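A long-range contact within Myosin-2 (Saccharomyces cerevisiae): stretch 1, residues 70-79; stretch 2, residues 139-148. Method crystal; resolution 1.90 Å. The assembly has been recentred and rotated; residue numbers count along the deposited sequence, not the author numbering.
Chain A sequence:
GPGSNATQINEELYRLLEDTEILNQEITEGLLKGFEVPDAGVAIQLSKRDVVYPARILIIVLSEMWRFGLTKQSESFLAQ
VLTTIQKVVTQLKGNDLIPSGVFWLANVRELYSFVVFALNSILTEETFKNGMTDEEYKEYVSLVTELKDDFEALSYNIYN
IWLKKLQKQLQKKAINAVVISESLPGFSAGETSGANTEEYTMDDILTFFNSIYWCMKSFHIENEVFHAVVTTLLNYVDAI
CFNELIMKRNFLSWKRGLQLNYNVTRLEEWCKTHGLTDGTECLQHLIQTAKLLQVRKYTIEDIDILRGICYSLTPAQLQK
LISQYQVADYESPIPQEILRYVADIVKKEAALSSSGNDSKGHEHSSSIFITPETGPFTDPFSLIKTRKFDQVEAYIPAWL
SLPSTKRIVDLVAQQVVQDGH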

# COMPACT_ATOMS: atom_id res chain seq x y z
N LEU A 70 -5.87 -35.20 -6.86
CA LEU A 70 -7.14 -34.57 -7.19
C LEU A 70 -6.84 -33.25 -7.88
O LEU A 70 -7.19 -32.16 -7.39
CB LEU A 70 -7.99 -34.36 -5.94
CG LEU A 70 -8.41 -35.64 -5.21
CD1 LEU A 70 -9.08 -35.25 -3.91
CD2 LEU A 70 -9.36 -36.45 -6.08
N THR A 71 -6.17 -33.35 -9.02
CA THR A 71 -5.65 -32.18 -9.72
C THR A 71 -6.82 -31.34 -10.27
O THR A 71 -6.77 -30.12 -10.21
CB THR A 71 -4.66 -32.60 -10.82
OG1 THR A 71 -5.16 -33.76 -11.49
CG2 THR A 71 -3.31 -32.99 -10.20
N LYS A 72 -7.87 -31.99 -10.75
CA LYS A 72 -9.08 -31.29 -11.19
C LYS A 72 -9.81 -30.58 -10.04
O LYS A 72 -10.32 -29.48 -10.21
CB LYS A 72 -10.03 -32.27 -11.86
CG LYS A 72 -11.43 -31.74 -12.18
CD LYS A 72 -12.28 -32.84 -12.84
CE LYS A 72 -13.60 -32.31 -13.38
NZ LYS A 72 -14.31 -33.33 -14.20
N GLN A 73 -9.87 -31.23 -8.87
CA GLN A 73 -10.50 -30.60 -7.71
C GLN A 73 -9.69 -29.37 -7.31
O GLN A 73 -10.26 -28.37 -6.87
CB GLN A 73 -10.62 -31.56 -6.52
CG GLN A 73 -11.73 -32.62 -6.62
CD GLN A 73 -11.42 -33.74 -7.60
OE1 GLN A 73 -10.30 -33.87 -8.12
NE2 GLN A 73 -12.43 -34.57 -7.86
N SER A 74 -8.36 -29.45 -7.44
CA SER A 74 -7.51 -28.34 -7.03
C SER A 74 -7.71 -27.15 -7.95
O SER A 74 -7.72 -26.00 -7.52
CB SER A 74 -6.04 -28.75 -7.00
OG SER A 74 -5.56 -29.03 -8.30
N GLU A 75 -7.90 -27.43 -9.24
CA GLU A 75 -8.07 -26.35 -10.18
C GLU A 75 -9.37 -25.57 -9.91
O GLU A 75 -9.37 -24.34 -9.90
CB GLU A 75 -8.03 -26.88 -11.61
CG GLU A 75 -7.08 -26.09 -12.49
CD GLU A 75 -7.16 -26.48 -13.95
OE1 GLU A 75 -7.03 -25.58 -14.81
OE2 GLU A 75 -7.35 -27.68 -14.24
N SER A 76 -10.45 -26.31 -9.67
CA SER A 76 -11.74 -25.76 -9.25
C SER A 76 -11.63 -24.92 -7.98
O SER A 76 -12.04 -23.75 -7.92
CB SER A 76 -12.74 -26.90 -9.05
OG SER A 76 -13.80 -26.53 -8.18
N PHE A 77 -11.04 -25.54 -6.96
CA PHE A 77 -10.77 -24.90 -5.68
C PHE A 77 -9.96 -23.59 -5.84
O PHE A 77 -10.32 -22.54 -5.29
CB PHE A 77 -10.05 -25.91 -4.81
CG PHE A 77 -9.49 -25.37 -3.52
CD1 PHE A 77 -10.30 -25.19 -2.40
CD2 PHE A 77 -8.12 -25.16 -3.40
CE1 PHE A 77 -9.77 -24.77 -1.21
CE2 PHE A 77 -7.57 -24.74 -2.21
CZ PHE A 77 -8.40 -24.55 -1.11
N LEU A 78 -8.89 -23.65 -6.63
CA LEU A 78 -8.00 -22.50 -6.80
C LEU A 78 -8.67 -21.34 -7.53
O LEU A 78 -8.49 -20.19 -7.16
CB LEU A 78 -6.75 -22.91 -7.57
CG LEU A 78 -5.81 -23.79 -6.79
CD1 LEU A 78 -4.80 -24.46 -7.75
CD2 LEU A 78 -5.14 -23.04 -5.70
N ALA A 79 -9.42 -21.65 -8.58
CA ALA A 79 -10.13 -20.60 -9.31
C ALA A 79 -11.08 -19.86 -8.37
O ALA A 79 -11.19 -18.64 -8.44
CB ALA A 79 -10.89 -21.18 -10.47
N GLU A 139 1.61 -32.43 -17.20
CA GLU A 139 0.41 -31.63 -17.02
C GLU A 139 0.42 -31.03 -15.62
O GLU A 139 -0.07 -29.91 -15.39
CB GLU A 139 -0.84 -32.49 -17.23
N TYR A 140 0.98 -31.77 -14.67
CA TYR A 140 1.08 -31.30 -13.30
C TYR A 140 2.03 -30.11 -13.15
O TYR A 140 1.69 -29.10 -12.53
CB TYR A 140 1.53 -32.44 -12.39
CG TYR A 140 1.58 -32.05 -10.95
CD1 TYR A 140 0.52 -31.35 -10.38
CD2 TYR A 140 2.66 -32.37 -10.16
CE1 TYR A 140 0.56 -30.99 -9.05
CE2 TYR A 140 2.70 -32.02 -8.84
CZ TYR A 140 1.65 -31.32 -8.28
OH TYR A 140 1.69 -30.96 -6.96
N VAL A 141 3.23 -30.25 -13.70
CA VAL A 141 4.20 -29.16 -13.66
C VAL A 141 3.60 -27.92 -14.31
O VAL A 141 3.79 -26.78 -13.84
CB VAL A 141 5.51 -29.57 -14.38
CG1 VAL A 141 6.50 -28.38 -14.42
CG2 VAL A 141 6.13 -30.70 -13.66
N SER A 142 2.85 -28.16 -15.38
CA SER A 142 2.23 -27.09 -16.15
C SER A 142 1.15 -26.38 -15.33
O SER A 142 1.03 -25.15 -15.36
CB SER A 142 1.66 -27.68 -17.45
OG SER A 142 1.13 -26.64 -18.26
N LEU A 143 0.38 -27.16 -14.58
CA LEU A 143 -0.62 -26.61 -13.67
C LEU A 143 -0.02 -25.74 -12.57
O LEU A 143 -0.52 -24.66 -12.27
CB LEU A 143 -1.41 -27.77 -13.03
CG LEU A 143 -2.23 -27.49 -11.76
CD1 LEU A 143 -3.52 -26.77 -12.07
CD2 LEU A 143 -2.53 -28.79 -11.01
N VAL A 144 1.04 -26.23 -11.94
CA VAL A 144 1.62 -25.49 -10.82
C VAL A 144 2.31 -24.24 -11.36
O VAL A 144 2.31 -23.19 -10.72
CB VAL A 144 2.63 -26.36 -10.03
CG1 VAL A 144 3.27 -25.55 -8.88
CG2 VAL A 144 1.93 -27.58 -9.49
N THR A 145 2.90 -24.35 -12.55
CA THR A 145 3.53 -23.18 -13.15
C THR A 145 2.50 -22.09 -13.42
O THR A 145 2.76 -20.93 -13.15
CB THR A 145 4.24 -23.55 -14.43
OG1 THR A 145 5.20 -24.57 -14.14
CG2 THR A 145 4.94 -22.32 -15.03
N GLU A 146 1.33 -22.46 -13.94
CA GLU A 146 0.24 -21.49 -14.18
C GLU A 146 -0.26 -20.93 -12.88
O GLU A 146 -0.64 -19.75 -12.80
CB GLU A 146 -0.92 -22.13 -14.93
CG GLU A 146 -0.61 -22.52 -16.35
CD GLU A 146 -1.80 -23.15 -17.04
OE1 GLU A 146 -2.91 -23.11 -16.46
OE2 GLU A 146 -1.62 -23.68 -18.17
N LEU A 147 -0.26 -21.77 -11.85
CA LEU A 147 -0.76 -21.30 -10.55
C LEU A 147 0.21 -20.24 -9.97
O LEU A 147 -0.23 -19.20 -9.40
CB LEU A 147 -0.94 -22.48 -9.60
CG LEU A 147 -1.36 -22.01 -8.20
CD1 LEU A 147 -2.68 -21.26 -8.28
CD2 LEU A 147 -1.43 -23.18 -7.21
N LYS A 148 1.50 -20.47 -10.17
CA LYS A 148 2.50 -19.44 -9.78
C LYS A 148 2.22 -18.10 -10.48
O LYS A 148 2.16 -17.03 -9.82
CB LYS A 148 3.92 -19.94 -10.11
CG LYS A 148 5.02 -18.91 -9.95
CD LYS A 148 6.39 -19.55 -10.21
CE LYS A 148 7.53 -18.53 -10.26
NZ LYS A 148 7.40 -17.56 -11.39

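Two nearly parallel helices, far apart in sequence, meet through a narrow strip of van der Waals contacts, with no hydrogen bond crossing between them. The axes of helix 71-79 and helix 139-148 run in the same N-to-C sense at 11° and approach no closer than 11.8 Å, too far for backbones to touch, so side chains bridge the gap. CA atoms pair in steps of three or four residues: Thr71 CA to Tyr140 CA at 7.7 Å, Glu75 CA to Leu143 CA at 8.2 Å, and Leu78 CA to Leu147 CA at 8.2 Å. That spacing follows the helical repeat and keeps one side of each helix at the contact.

Leu143 is the centre of the strip, losing 74 Å² to stretch 1. Its CA-to-CB bond points toward that stretch, and chi1 t with chi2 p spreads its methyls among three neighbours: Leu143 CD1 lies 3.6 Å from Glu75 CG, while Leu143 CD2 is 4.1 Å from Ser74 OG and 4.3 Å from Thr71 CG2. Glu75 suits this place because it offers its aliphatic CG to the leucine while its carboxylate lies farther off. Ser74, though buried, points its CA-to-CB bond toward the other stretch and has its polar group satisfied locally: Ser74 OG donates to Thr71 O at 2.5 Å.

At the N-terminal end, Thr71 (chi1 p) presents its methyl, with Thr71 CG2 4.2 Å from Tyr140 CD1, oblique to the ring. One helical turn beyond Leu143, two buried leucines meet, both pointing toward the opposite stretch: Leu78 CD1 packs against Leu147 CD2 at 3.6 Å, a purely apolar contact suited to branched aliphatic side chains. In total 276 Å² is buried, counting both sides, a modest area consistent with so few contacts.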